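Putative glucoamylase (Bacteroides caccae ATCC 43185, PDB 4QT9) probably hydrolyses glycosidic bonds to release glucose from starch-like or related carbohydrates, acting as a glucoamylase-type enzyme with an alpha/alpha toroid fold. Local coordinates at residues H203-C208 and Y266-L271; G259-A264 and R289-V294; R94-V99 and K160-R165. One frame throughout, in Å; residues are numbered along the deposited sequence. Where two conformers were deposited one is given.

Interaction 1. Residues H203-C208 and Y266-L271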
ATOM      1  N   HIS A 203      14.933   4.302   7.963  1.00 22.14           N
ATOM      2  CA  HIS A 203      15.431   3.187   8.751  1.00 22.95           C
ATOM      3  C   HIS A 203      14.257   2.266   9.084  1.00 27.03           C
ATOM      4  O   HIS A 203      13.163   2.757   9.344  1.00 25.76           O
ATOM      5  CB  HIS A 203      16.140   3.684  10.038  1.00 24.70           C
ATOM      6  CG  HIS A 203      17.245   4.677   9.794  1.00 28.01           C
ATOM      7  ND1 HIS A 203      18.370   4.347   9.045  1.00 29.84           N
ATOM      8  CD2 HIS A 203      17.364   5.956  10.218  1.00 29.30           C
ATOM      9  CE1 HIS A 203      19.130   5.432   9.049  1.00 29.49           C
ATOM     10  NE2 HIS A 203      18.565   6.424   9.749  1.00 29.67           N
ATOM     11  N   GLY A 204      14.472   0.951   9.083  1.00 22.66           N
ATOM     12  CA  GLY A 204      13.376   0.034   9.406  1.00 20.93           C
ATOM     13  C   GLY A 204      13.165  -0.177  10.896  1.00 24.54           C
ATOM     14  O   GLY A 204      14.010   0.230  11.689  1.00 23.32           O
ATOM     15  N   TYR A 205      12.068  -0.842  11.313  1.00 23.18           N
ATOM     16  CA  TYR A 205      11.026  -1.339  10.422  1.00 23.11           C
ATOM     17  C   TYR A 205       9.880  -0.337  10.364  1.00 25.47           C
ATOM     18  O   TYR A 205       9.489   0.228  11.385  1.00 24.20           O
ATOM     19  CB  TYR A 205      10.499  -2.746  10.869  1.00 24.65           C
ATOM     20  CG  TYR A 205       9.489  -3.310   9.884  1.00 25.58           C
ATOM     21  CD1 TYR A 205       9.903  -4.000   8.748  1.00 27.24           C
ATOM     22  CD2 TYR A 205       8.125  -3.089  10.050  1.00 27.08           C
ATOM     23  CE1 TYR A 205       8.983  -4.447   7.799  1.00 26.90           C
ATOM     24  CE2 TYR A 205       7.195  -3.529   9.109  1.00 27.51           C
ATOM     25  CZ  TYR A 205       7.631  -4.191   7.976  1.00 31.67           C
ATOM     26  OH  TYR A 205       6.705  -4.638   7.062  1.00 28.77           O
ATOM     27  N   ASN A 206       9.329  -0.153   9.169  1.00 21.62           N
ATOM     28  CA  ASN A 206       8.144   0.672   8.898  1.00 22.04           C
ATOM     29  C   ASN A 206       7.551   0.136   7.588  1.00 26.01           C
ATOM     30  O   ASN A 206       7.996  -0.892   7.096  1.00 27.13           O
ATOM     31  CB  ASN A 206       8.418   2.223   8.920  1.00 18.59           C
ATOM     32  CG  ASN A 206       9.420   2.720   7.907  1.00 36.76           C
ATOM     33  OD1 ASN A 206       9.641   2.111   6.867  1.00 26.12           O
ATOM     34  ND2 ASN A 206      10.051   3.844   8.180  1.00 31.09           N
ATOM     35  N   GLU A 207       6.579   0.805   7.015  1.00 24.14           N
ATOM     36  CA  GLU A 207       5.893   0.361   5.789  1.00 22.74           C
ATOM     37  C   GLU A 207       6.771   0.392   4.494  1.00 28.36           C
ATOM     38  O   GLU A 207       6.277  -0.023   3.438  1.00 28.58           O
ATOM     39  CB  GLU A 207       4.655   1.247   5.581  1.00 22.21           C
ATOM     40  CG  GLU A 207       4.971   2.649   5.087  1.00 25.74           C
ATOM     41  CD  GLU A 207       5.239   3.724   6.121  1.00 41.98           C
ATOM     42  OE1 GLU A 207       5.901   3.424   7.137  1.00 33.48           O
ATOM     43  OE2 GLU A 207       4.813   4.881   5.901  1.00 45.02           O
ATOM     44  N   CYS A 208       8.025   0.898   4.563  1.00 25.32           N
ATOM     45  CA  CYS A 208       8.858   1.200   3.377  1.00 25.40           C
ATOM     46  C   CYS A 208       9.829   0.107   2.906  1.00 29.03           C
ATOM     47  O   CYS A 208      10.650   0.442   2.066  1.00 29.80           O
ATOM     48  CB  CYS A 208       9.614   2.509   3.600  1.00 26.23           C
ATOM     49  SG  CYS A 208       8.571   3.865   4.207  1.00 31.39           S
ATOM     50  N   TYR A 266       1.371  -2.905   2.956  1.00 21.61           N
ATOM     51  CA  TYR A 266       1.799  -2.158   1.733  1.00 20.88           C
ATOM     52  C   TYR A 266       2.991  -2.806   0.986  1.00 25.15           C
ATOM     53  O   TYR A 266       2.919  -2.962  -0.237  1.00 26.87           O
ATOM     54  CB  TYR A 266       2.171  -0.706   2.073  1.00 20.36           C
ATOM     55  CG  TYR A 266       1.054   0.250   2.428  1.00 20.84           C
ATOM     56  CD1 TYR A 266      -0.248  -0.204   2.640  1.00 21.88           C
ATOM     57  CD2 TYR A 266       1.292   1.626   2.521  1.00 20.97           C
ATOM     58  CE1 TYR A 266      -1.278   0.679   2.963  1.00 21.87           C
ATOM     59  CE2 TYR A 266       0.261   2.521   2.807  1.00 20.28           C
ATOM     60  CZ  TYR A 266      -1.007   2.036   3.079  1.00 26.41           C
ATOM     61  OH  TYR A 266      -1.995   2.909   3.443  1.00 27.86           O
ATOM     62  N   SER A 267       4.069  -3.198   1.716  1.00 20.94           N
ATOM     63  CA  SER A 267       5.234  -3.815   1.064  1.00 21.41           C
ATOM     64  C   SER A 267       4.983  -5.284   0.713  1.00 27.56           C
ATOM     65  O   SER A 267       5.849  -5.894   0.110  1.00 28.56           O
ATOM     66  CB  SER A 267       6.475  -3.716   1.948  1.00 22.22           C
ATOM     67  OG  SER A 267       6.945  -2.382   1.968  1.00 25.32           O
ATOM     68  N   PHE A 268       3.813  -5.844   1.068  1.00 22.72           N
ATOM     69  CA  PHE A 268       3.534  -7.255   0.807  1.00 21.41           C
ATOM     70  C   PHE A 268       2.365  -7.482  -0.151  1.00 23.21           C
ATOM     71  O   PHE A 268       1.844  -8.595  -0.224  1.00 22.46           O
ATOM     72  CB  PHE A 268       3.315  -7.996   2.140  1.00 22.77           C
ATOM     73  CG  PHE A 268       4.577  -7.963   2.965  1.00 24.32           C
ATOM     74  CD1 PHE A 268       5.716  -8.659   2.558  1.00 27.28           C
ATOM     75  CD2 PHE A 268       4.658  -7.183   4.111  1.00 25.81           C
ATOM     76  CE1 PHE A 268       6.894  -8.601   3.310  1.00 26.97           C
ATOM     77  CE2 PHE A 268       5.834  -7.132   4.860  1.00 27.31           C
ATOM     78  CZ  PHE A 268       6.945  -7.833   4.452  1.00 24.47           C
ATOM     79  N   LEU A 269       2.017  -6.459  -0.955  1.00 22.21           N
ATOM     80  CA  LEU A 269       0.958  -6.576  -1.976  1.00 22.23           C
ATOM     81  C   LEU A 269       1.483  -7.350  -3.183  1.00 26.02           C
ATOM     82  O   LEU A 269       0.769  -8.201  -3.727  1.00 25.34           O
ATOM     83  CB  LEU A 269       0.410  -5.220  -2.395  1.00 21.92           C
ATOM     84  CG  LEU A 269      -0.200  -4.316  -1.316  1.00 26.07           C
ATOM     85  CD1 LEU A 269      -0.754  -3.077  -1.977  1.00 25.93           C
ATOM     86  CD2 LEU A 269      -1.338  -4.977  -0.610  1.00 26.62           C
ATOM     87  N   GLY A 270       2.735  -7.084  -3.548  1.00 23.22           N
ATOM     88  CA  GLY A 270       3.426  -7.759  -4.638  1.00 23.87           C
ATOM     89  C   GLY A 270       4.463  -8.709  -4.086  1.00 27.57           C
ATOM     90  O   GLY A 270       4.579  -9.860  -4.531  1.00 26.10           O
ATOM     91  N   LEU A 271       5.241  -8.214  -3.111  1.00 24.67           N
ATOM     92  CA  LEU A 271       6.251  -9.013  -2.421  1.00 24.33           C
ATOM     93  C   LEU A 271       5.535 -10.118  -1.606  1.00 28.22           C
ATOM     94  O   LEU A 271       4.816  -9.810  -0.672  1.00 27.22           O
ATOM     95  CB  LEU A 271       7.110  -8.107  -1.528  1.00 23.13           C
ATOM     96  CG  LEU A 271       8.248  -8.786  -0.745  1.00 26.88           C
ATOM     97  CD1 LEU A 271       9.358  -9.252  -1.666  1.00 25.51           C
ATOM     98  CD2 LEU A 271       8.816  -7.851   0.285  1.00 27.56           C
TER
HETATM   99  O   HOH W   1       4.442  -2.758   4.455  1.00 21.14           O
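Ser267 and Glu207 make the direct polar link between 203-208 and 266-271: Ser267 OG donates to the backbone oxygen, Glu207 O, at 2.9 Å. The hydroxyl approaches from above the carbonyl plane, at a C=O...OG angle of 128°. OG stands anti to its own carbonyl carbon (chi1 -73°), on the side that faces Glu207, and it also accepts from the backbone N of Ile210. A short side chain that can both give and receive suits this buried place. Water adds a second link. It accepts from Ser267 N at 2.8 Å and returns a weak bond to Glu207 O.

The packing part is a tyrosine hydroxyl set at a phenyl edge, the two side chains reaching toward each other tip to tip. Tyr205 has CG anti to its backbone N (chi1 -176°), and its OH comes to 3.4 Å from Phe268 CE2, near the plane of the phenyl ring. Trp263 O takes the hydroxyl's hydrogen bond, so a tyrosine can serve as packing here and still have its polar end paired.

Within 203-208, Asn206 OD1 accepts from Cys208 N at 3.1 Å and closes an Asx turn just ahead of helix 209-217. Beside it, the Glu207 side chain lies about 3 Å from a bound acetate, perhaps the mark of a pocket. The contact thus ties the loop leading into helix 209-217 to the loop before strand 276-277, inside the alpha/alpha toroid.

Interaction 2. Residues G259-A264 and R289-V294; sequences GPLFWA and RNLTLV
Leu261 reaches out from 259-264 to lie across Thr292 at about a right angle, and its branches carry much of the packing against 289-294. From CB the chain turns with CG anti to the backbone N (chi1 -152°), which carries CG toward the helix. The second torsion, at 33°, falls short of a staggered value. CD1 has the most neighbours: it sits 3.7 Å from Thr292 CA and equally 3.7 Å from Thr292 OG1, while Leu291 O is 3.9 Å from it. CD2, the other prong, lies 4.1 Å from Thr292 CG2; the side chain also touches Asn295, further along the helix.

The surface it meets belongs to helix 284-301 of the alpha/alpha toroid, and 261-264 is a single 3-10 turn, held by i to i+3 backbone bonds such as Ala264 N to Leu261 O. Threonine suits its position on the helix because its methyl packs on the leucine while OG1 bonds to Met288 O one turn back and to Ser347 OG, so the hydroxyl is paired even beside an apolar group. An alanine in place of Leu261 would probably leave a gap over Thr292, whose CA and CG2 would lose the two methyls that pack on them.

Leu291 answers from the helix by spreading its own fork. CD2 rests 4.0 Å from Ala264 CB, where a methyl is small enough to let the turn come close, and CD1 lies 4.0 Å from Gly259 N. Gly259 has its CA against a face of the Trp263 ring, and a side chain there would collide with that ring. A water donates to Gly259 O at 3.0 Å and to Leu291 O at 3.1 Å.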
ATOM      1  N   GLY A 259       3.489  -1.035  15.223  1.00 28.28           N
ATOM      2  CA  GLY A 259       2.931  -0.007  14.352  1.00 27.95           C
ATOM      3  C   GLY A 259       1.492  -0.214  13.911  1.00 30.30           C
ATOM      4  O   GLY A 259       0.877  -1.259  14.188  1.00 26.88           O
ATOM      5  N   PRO A 260       0.966   0.779  13.157  1.00 28.35           N
ATOM      6  CA  PRO A 260      -0.381   0.630  12.564  1.00 28.08           C
ATOM      7  C   PRO A 260      -0.349  -0.556  11.597  1.00 29.88           C
ATOM      8  O   PRO A 260       0.709  -0.853  11.000  1.00 28.38           O
ATOM      9  CB  PRO A 260      -0.620   1.972  11.871  1.00 29.81           C
ATOM     10  CG  PRO A 260       0.717   2.519  11.624  1.00 34.62           C
ATOM     11  CD  PRO A 260       1.591   2.049  12.746  1.00 30.69           C
ATOM     12  N   LEU A 261      -1.479  -1.268  11.481  1.00 24.29           N
ATOM     13  CA  LEU A 261      -1.519  -2.513  10.721  1.00 23.74           C
ATOM     14  C   LEU A 261      -1.117  -2.377   9.226  1.00 26.07           C
ATOM     15  O   LEU A 261      -0.600  -3.357   8.689  1.00 26.28           O
ATOM     16  CB  LEU A 261      -2.877  -3.227  10.880  1.00 23.93           C
ATOM     17  CG  LEU A 261      -2.856  -4.766  10.721  1.00 27.90           C
ATOM     18  CD1 LEU A 261      -1.570  -5.387  11.217  1.00 27.91           C
ATOM     19  CD2 LEU A 261      -4.051  -5.400  11.376  1.00 28.63           C
ATOM     20  N   PHE A 262      -1.215  -1.177   8.599  1.00 21.24           N
ATOM     21  CA  PHE A 262      -0.825  -1.045   7.178  1.00 21.76           C
ATOM     22  C   PHE A 262       0.676  -1.351   6.949  1.00 25.68           C
ATOM     23  O   PHE A 262       1.057  -1.709   5.836  1.00 23.28           O
ATOM     24  CB  PHE A 262      -1.209   0.317   6.575  1.00 22.68           C
ATOM     25  CG  PHE A 262      -0.305   1.486   6.879  1.00 23.81           C
ATOM     26  CD1 PHE A 262      -0.511   2.272   8.011  1.00 26.20           C
ATOM     27  CD2 PHE A 262       0.745   1.817   6.024  1.00 23.32           C
ATOM     28  CE1 PHE A 262       0.305   3.384   8.257  1.00 26.29           C
ATOM     29  CE2 PHE A 262       1.547   2.929   6.269  1.00 24.07           C
ATOM     30  CZ  PHE A 262       1.334   3.693   7.384  1.00 22.53           C
ATOM     31  N   TRP A 263       1.507  -1.267   8.011  1.00 25.08           N
ATOM     32  CA  TRP A 263       2.952  -1.565   7.939  1.00 25.16           C
ATOM     33  C   TRP A 263       3.209  -3.039   7.604  1.00 28.93           C
ATOM     34  O   TRP A 263       4.276  -3.363   7.124  1.00 29.49           O
ATOM     35  CB  TRP A 263       3.637  -1.232   9.255  1.00 24.52           C
ATOM     36  CG  TRP A 263       3.857   0.225   9.538  1.00 24.70           C
ATOM     37  CD1 TRP A 263       3.192   1.286   8.994  1.00 27.19           C
ATOM     38  CD2 TRP A 263       4.715   0.762  10.548  1.00 24.03           C
ATOM     39  NE1 TRP A 263       3.600   2.452   9.588  1.00 26.57           N
ATOM     40  CE2 TRP A 263       4.570   2.165  10.517  1.00 27.91           C
ATOM     41  CE3 TRP A 263       5.630   0.193  11.450  1.00 24.70           C
ATOM     42  CZ2 TRP A 263       5.312   3.012  11.352  1.00 26.77           C
ATOM     43  CZ3 TRP A 263       6.329   1.028  12.304  1.00 25.73           C
ATOM     44  CH2 TRP A 263       6.153   2.419  12.264  1.00 26.24           C
ATOM     45  N   ALA A 264       2.222  -3.921   7.858  1.00 25.73           N
ATOM     46  CA  ALA A 264       2.271  -5.355   7.569  1.00 24.00           C
ATOM     47  C   ALA A 264       1.702  -5.681   6.176  1.00 25.55           C
ATOM     48  O   ALA A 264       1.740  -6.839   5.758  1.00 26.10           O
ATOM     49  CB  ALA A 264       1.475  -6.106   8.640  1.00 24.09           C
ATOM     50  N   ARG A 289       1.950 -11.700  10.653  1.00 21.90           N
ATOM     51  CA  ARG A 289       0.803 -12.384  11.239  1.00 22.84           C
ATOM     52  C   ARG A 289       0.734 -11.982  12.719  1.00 27.01           C
ATOM     53  O   ARG A 289      -0.341 -11.649  13.210  1.00 26.76           O
ATOM     54  CB  ARG A 289       0.906 -13.912  11.065  1.00 23.01           C
ATOM     55  CG  ARG A 289      -0.223 -14.697  11.737  1.00 26.83           C
ATOM     56  CD  ARG A 289      -0.083 -16.193  11.557  1.00 35.16           C
ATOM     57  NE  ARG A 289      -0.895 -16.926  12.534  1.00 58.11           N
ATOM     58  CZ  ARG A 289      -2.161 -17.291  12.344  1.00 79.17           C
ATOM     59  NH1 ARG A 289      -2.785 -16.986  11.211  1.00 69.83           N
ATOM     60  NH2 ARG A 289      -2.814 -17.958  13.286  1.00 65.20           N
ATOM     61  N   ASN A 290       1.902 -11.937  13.404  1.00 25.32           N
ATOM     62  CA  ASN A 290       1.959 -11.555  14.818  1.00 25.56           C
ATOM     63  C   ASN A 290       1.584 -10.107  15.022  1.00 26.81           C
ATOM     64  O   ASN A 290       0.917  -9.806  16.001  1.00 25.92           O
ATOM     65  CB  ASN A 290       3.326 -11.846  15.421  1.00 28.64           C
ATOM     66  CG  ASN A 290       3.427 -13.274  15.833  1.00 40.90           C
ATOM     67  OD1 ASN A 290       2.512 -14.073  15.585  1.00 30.58           O
ATOM     68  ND2 ASN A 290       4.522 -13.621  16.480  1.00 35.07           N
ATOM     69  N   LEU A 291       1.974  -9.225  14.094  1.00 24.22           N
ATOM     70  CA  LEU A 291       1.613  -7.809  14.177  1.00 24.20           C
ATOM     71  C   LEU A 291       0.077  -7.657  14.024  1.00 26.16           C
ATOM     72  O   LEU A 291      -0.524  -6.815  14.694  1.00 26.02           O
ATOM     73  CB  LEU A 291       2.388  -6.962  13.152  1.00 23.02           C
ATOM     74  CG  LEU A 291       2.210  -5.457  13.253  1.00 27.21           C
ATOM     75  CD1 LEU A 291       2.725  -4.904  14.597  1.00 27.20           C
ATOM     76  CD2 LEU A 291       2.881  -4.752  12.089  1.00 28.07           C
ATOM     77  N   THR A 292      -0.547  -8.522  13.204  1.00 22.09           N
ATOM     78  CA  THR A 292      -2.000  -8.577  13.024  1.00 21.14           C
ATOM     79  C   THR A 292      -2.619  -9.050  14.331  1.00 25.35           C
ATOM     80  O   THR A 292      -3.605  -8.465  14.807  1.00 25.31           O
ATOM     81  CB  THR A 292      -2.400  -9.498  11.826  1.00 20.94           C
ATOM     82  OG1 THR A 292      -1.771  -9.048  10.636  1.00 25.24           O
ATOM     83  CG2 THR A 292      -3.895  -9.534  11.585  1.00 15.05           C
ATOM     84  N   LEU A 293      -2.013 -10.100  14.931  1.00 21.35           N
ATOM     85  CA  LEU A 293      -2.560 -10.678  16.148  1.00 21.78           C
ATOM     86  C   LEU A 293      -2.463  -9.720  17.331  1.00 27.04           C
ATOM     87  O   LEU A 293      -3.400  -9.676  18.135  1.00 26.79           O
ATOM     88  CB  LEU A 293      -1.961 -12.034  16.452  1.00 22.27           C
ATOM     89  CG  LEU A 293      -2.338 -13.119  15.440  1.00 27.82           C
ATOM     90  CD1 LEU A 293      -1.534 -14.380  15.682  1.00 29.28           C
ATOM     91  CD2 LEU A 293      -3.818 -13.412  15.460  1.00 30.76           C
ATOM     92  N   VAL A 294      -1.393  -8.894  17.378  1.00 24.72           N
ATOM     93  CA  VAL A 294      -1.211  -7.851  18.395  1.00 25.09           C
ATOM     94  C   VAL A 294      -2.355  -6.820  18.268  1.00 27.96           C
ATOM     95  O   VAL A 294      -2.953  -6.439  19.266  1.00 28.09           O
ATOM     96  CB  VAL A 294       0.183  -7.171  18.284  1.00 28.96           C
ATOM     97  CG1 VAL A 294       0.206  -5.810  18.982  1.00 29.31           C
ATOM     98  CG2 VAL A 294       1.278  -8.077  18.832  1.00 28.50           C
TER
HETATM   99  O   HOH W   2      -0.746  -3.771  14.513  1.00 22.80           O

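Interaction 3. Residues R94-V99 and K160-R165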
ATOM      1  N   ARG A  94      -7.604   1.312 -20.183  1.00 26.53           N
ATOM      2  CA  ARG A  94      -7.303   2.003 -18.931  1.00 26.07           C
ATOM      3  C   ARG A  94      -5.792   2.032 -18.642  1.00 29.30           C
ATOM      4  O   ARG A  94      -5.283   3.094 -18.272  1.00 28.87           O
ATOM      5  CB  ARG A  94      -8.072   1.404 -17.736  1.00 27.33           C
ATOM      6  CG  ARG A  94      -7.691   1.977 -16.344  1.00 25.37           C
ATOM      7  CD  ARG A  94      -7.972   3.470 -16.186  1.00 19.45           C
ATOM      8  NE  ARG A  94      -9.406   3.711 -16.269  1.00 24.85           N
ATOM      9  CZ  ARG A  94     -10.213   3.736 -15.219  1.00 38.38           C
ATOM     10  NH1 ARG A  94      -9.721   3.616 -13.988  1.00 22.33           N
ATOM     11  NH2 ARG A  94     -11.512   3.917 -15.384  1.00 36.52           N
HETATM   12  N   MSE A  95      -5.081   0.890 -18.809  1.00 25.87           N
HETATM   13  CA  MSE A  95      -3.627   0.815 -18.583  1.00 24.04           C
HETATM   14  C   MSE A  95      -2.894   1.801 -19.490  1.00 28.38           C
HETATM   15  O   MSE A  95      -1.982   2.476 -19.017  1.00 28.89           O
HETATM   16  CB  MSE A  95      -3.071  -0.615 -18.789  1.00 25.17           C
HETATM   17  CG  MSE A  95      -3.567  -1.627 -17.743  1.00 30.08           C
HETATM   18 SE   MSE A  95      -3.511  -1.005 -15.852  0.75 33.33          SE
HETATM   19  CE  MSE A  95      -4.102  -2.652 -15.009  1.00 30.33           C
ATOM     20  N   GLU A  96      -3.310   1.897 -20.768  1.00 24.72           N
ATOM     21  CA  GLU A  96      -2.710   2.810 -21.756  0.50 24.95           C
ATOM     22  C   GLU A  96      -2.869   4.263 -21.279  1.00 27.59           C
ATOM     23  O   GLU A  96      -1.898   5.021 -21.287  1.00 23.84           O
ATOM     24  CB  GLU A  96      -3.337   2.592 -23.148  0.50 27.23           C
ATOM     25  CG  GLU A  96      -3.274   3.789 -24.090  0.50 37.44           C
ATOM     26  CD  GLU A  96      -1.919   4.179 -24.638  0.50 57.24           C
ATOM     27  OE1 GLU A  96      -1.187   3.283 -25.112  0.50 43.55           O
ATOM     28  OE2 GLU A  96      -1.618   5.393 -24.660  0.50 56.25           O
ATOM     29  N   ARG A  97      -4.090   4.634 -20.833  1.00 24.99           N
ATOM     30  CA  ARG A  97      -4.389   5.966 -20.317  1.00 24.73           C
ATOM     31  C   ARG A  97      -3.459   6.266 -19.115  1.00 26.45           C
ATOM     32  O   ARG A  97      -2.848   7.340 -19.090  1.00 26.09           O
ATOM     33  CB  ARG A  97      -5.875   6.058 -19.906  1.00 26.68           C
ATOM     34  CG  ARG A  97      -6.254   7.414 -19.303  1.00 32.35           C
ATOM     35  CD  ARG A  97      -7.744   7.553 -18.990  1.00 31.35           C
ATOM     36  NE  ARG A  97      -8.583   7.537 -20.203  1.00 29.09           N
ATOM     37  CZ  ARG A  97      -8.751   8.561 -21.036  1.00 51.97           C
ATOM     38  NH1 ARG A  97      -8.116   9.716 -20.821  1.00 38.44           N
ATOM     39  NH2 ARG A  97      -9.525   8.431 -22.110  1.00 33.87           N
ATOM     40  N   ILE A  98      -3.330   5.313 -18.153  1.00 19.96           N
ATOM     41  CA  ILE A  98      -2.475   5.483 -16.976  1.00 19.98           C
ATOM     42  C   ILE A  98      -0.987   5.679 -17.387  1.00 26.29           C
ATOM     43  O   ILE A  98      -0.348   6.640 -16.953  1.00 27.29           O
ATOM     44  CB  ILE A  98      -2.630   4.306 -15.979  1.00 22.35           C
ATOM     45  CG1 ILE A  98      -4.064   4.289 -15.334  1.00 22.86           C
ATOM     46  CG2 ILE A  98      -1.500   4.349 -14.943  1.00 22.57           C
ATOM     47  CD1 ILE A  98      -4.430   2.937 -14.607  1.00 27.20           C
ATOM     48  N   VAL A  99      -0.455   4.791 -18.230  1.00 23.65           N
ATOM     49  CA  VAL A  99       0.930   4.885 -18.709  1.00 23.02           C
ATOM     50  C   VAL A  99       1.165   6.239 -19.442  1.00 28.43           C
ATOM     51  O   VAL A  99       2.197   6.866 -19.212  1.00 30.90           O
ATOM     52  CB  VAL A  99       1.310   3.668 -19.590  1.00 26.73           C
ATOM     53  CG1 VAL A  99       2.715   3.821 -20.162  1.00 26.79           C
ATOM     54  CG2 VAL A  99       1.200   2.360 -18.795  1.00 25.58           C
ATOM     55  N   LYS A 160       2.159  -6.200 -25.192  1.00 26.13           N
ATOM     56  CA  LYS A 160       3.632  -6.190 -25.102  1.00 25.96           C
ATOM     57  C   LYS A 160       4.181  -4.760 -25.294  1.00 29.25           C
ATOM     58  O   LYS A 160       5.132  -4.390 -24.625  1.00 27.36           O
ATOM     59  CB  LYS A 160       4.278  -7.135 -26.129  1.00 28.41           C
ATOM     60  CG  LYS A 160       4.024  -8.637 -25.917  1.00 35.90           C
ATOM     61  CD  LYS A 160       5.020  -9.454 -26.761  1.00 43.10           C
ATOM     62  CE  LYS A 160       4.474 -10.475 -27.731  1.00 55.89           C
ATOM     63  NZ  LYS A 160       3.899 -11.669 -27.057  1.00 64.13           N
ATOM     64  N   ALA A 161       3.563  -3.948 -26.176  1.00 27.67           N
ATOM     65  CA  ALA A 161       3.969  -2.549 -26.368  1.00 28.03           C
ATOM     66  C   ALA A 161       3.711  -1.734 -25.086  1.00 30.83           C
ATOM     67  O   ALA A 161       4.523  -0.879 -24.720  1.00 30.40           O
ATOM     68  CB  ALA A 161       3.214  -1.935 -27.545  1.00 29.41           C
ATOM     69  N   ILE A 162       2.607  -2.042 -24.382  1.00 28.80           N
ATOM     70  CA  ILE A 162       2.253  -1.390 -23.118  1.00 28.10           C
ATOM     71  C   ILE A 162       3.309  -1.753 -22.080  1.00 29.25           C
ATOM     72  O   ILE A 162       3.794  -0.851 -21.396  1.00 26.85           O
ATOM     73  CB  ILE A 162       0.798  -1.744 -22.667  1.00 32.37           C
ATOM     74  CG1 ILE A 162      -0.244  -1.010 -23.524  1.00 34.82           C
ATOM     75  CG2 ILE A 162       0.552  -1.474 -21.183  1.00 33.34           C
ATOM     76  CD1 ILE A 162      -0.166   0.503 -23.489  1.00 48.86           C
ATOM     77  N   ALA A 163       3.713  -3.053 -22.016  1.00 25.48           N
ATOM     78  CA  ALA A 163       4.738  -3.540 -21.088  1.00 25.19           C
ATOM     79  C   ALA A 163       6.070  -2.821 -21.316  1.00 25.91           C
ATOM     80  O   ALA A 163       6.697  -2.373 -20.355  1.00 22.73           O
ATOM     81  CB  ALA A 163       4.920  -5.052 -21.229  1.00 26.49           C
ATOM     82  N   GLN A 164       6.477  -2.671 -22.596  1.00 23.49           N
ATOM     83  CA  GLN A 164       7.724  -2.007 -22.987  1.00 22.58           C
ATOM     84  C   GLN A 164       7.743  -0.548 -22.470  1.00 25.83           C
ATOM     85  O   GLN A 164       8.775  -0.082 -22.005  1.00 22.99           O
ATOM     86  CB  GLN A 164       7.867  -2.080 -24.517  1.00 24.22           C
ATOM     87  CG  GLN A 164       9.175  -1.591 -25.069  1.00 38.31           C
ATOM     88  CD  GLN A 164       9.294  -1.825 -26.559  1.00 61.93           C
ATOM     89  OE1 GLN A 164       9.379  -0.880 -27.345  1.00 56.45           O
ATOM     90  NE2 GLN A 164       9.326  -3.092 -26.976  1.00 52.15           N
ATOM     91  N   ARG A 165       6.584   0.154 -22.523  1.00 24.96           N
ATOM     92  CA  ARG A 165       6.454   1.530 -22.045  1.00 24.06           C
ATOM     93  C   ARG A 165       6.594   1.571 -20.511  1.00 25.86           C
ATOM     94  O   ARG A 165       7.209   2.493 -19.962  1.00 26.33           O
ATOM     95  CB  ARG A 165       5.112   2.127 -22.522  1.00 26.15           C
ATOM     96  CG  ARG A 165       5.185   2.521 -23.994  1.00 27.03           C
ATOM     97  CD  ARG A 165       3.836   2.865 -24.518  1.00 30.51           C
ATOM     98  NE  ARG A 165       3.326   4.123 -23.974  1.00 32.26           N
ATOM     99  CZ  ARG A 165       2.054   4.498 -24.045  1.00 42.14           C
ATOM    100  NH1 ARG A 165       1.157   3.721 -24.630  1.00 25.17           N
ATOM    101  NH2 ARG A 165       1.675   5.668 -23.553  1.00 27.43           N
TER
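Glu96 and Arg165 join across two neighbouring helices of the alpha/alpha toroid, 88-104 and 157-172, whose local axes run in nearly the same direction, 25° apart and 10.6 Å distant at closest approach. Both side chains must bend to meet. Glu96 has CG anti to its backbone N and then folds at the next bond. Arg165 leaves with CG anti to its carbonyl carbon, runs extended to CD, and turns sharply at the third torsion (chi3 70°), which puts NE out of line with the chain before it.

Glu96 was deposited in two conformers, and the modelled distance from Arg165 NH1 to Glu96 OE1 is too short to trust, so the detail of their salt bridge is doubtful. In the conformer given, Glu96 CD lies at the edge of the guanidinium and in its plane, although the carboxylate and guanidinium are themselves not coplanar. The second link, Arg165 NH2 to Glu96 OE2 at 3.5 Å, is weak. NH2 has further partners in Glu103, through a salt bridge, and Ser100 OG. An arginine suits this place, since its several N-H groups can serve carboxylates and a hydroxyl together.

Deeper in, Ile162 turns the contact apolar. Its CD1 is bent back (chi2 -60°) and lies 3.8 Å from Glu96 CB, the two side chains crossing at about a right angle. On the other branch, Ile162 CG2 stands 4.4 Å from the CB of selenomethionine Met95, whose longer end turns away to pack on helices 67-83 and 135-152.

Val99 has CG1 anti to its backbone N; this methyl lies 3.8 Å from Arg165 CB and hangs 3.6 Å above the guanidinium plane of Arg165, displaced toward the rim.

In the fold
Interactions 1 and 2 are neighbours, with centres about 12 Å apart, and their segments alternate along the chain. Both are buried, and both use the loop that follows strand 247-251: 259-264 packs on a helix, whereas 266-271 meets another loop. Accordingly, interaction 2 is largely aliphatic with a water bridge, while interaction 1 rests on hydrogen bonds to backbone and an aromatic edge. Interaction 3 stands apart, about 34 Å from interaction 2 between centres and across the middle of the chain. It joins two helices and combines a buried apolar part with a charged pair on partly exposed residues.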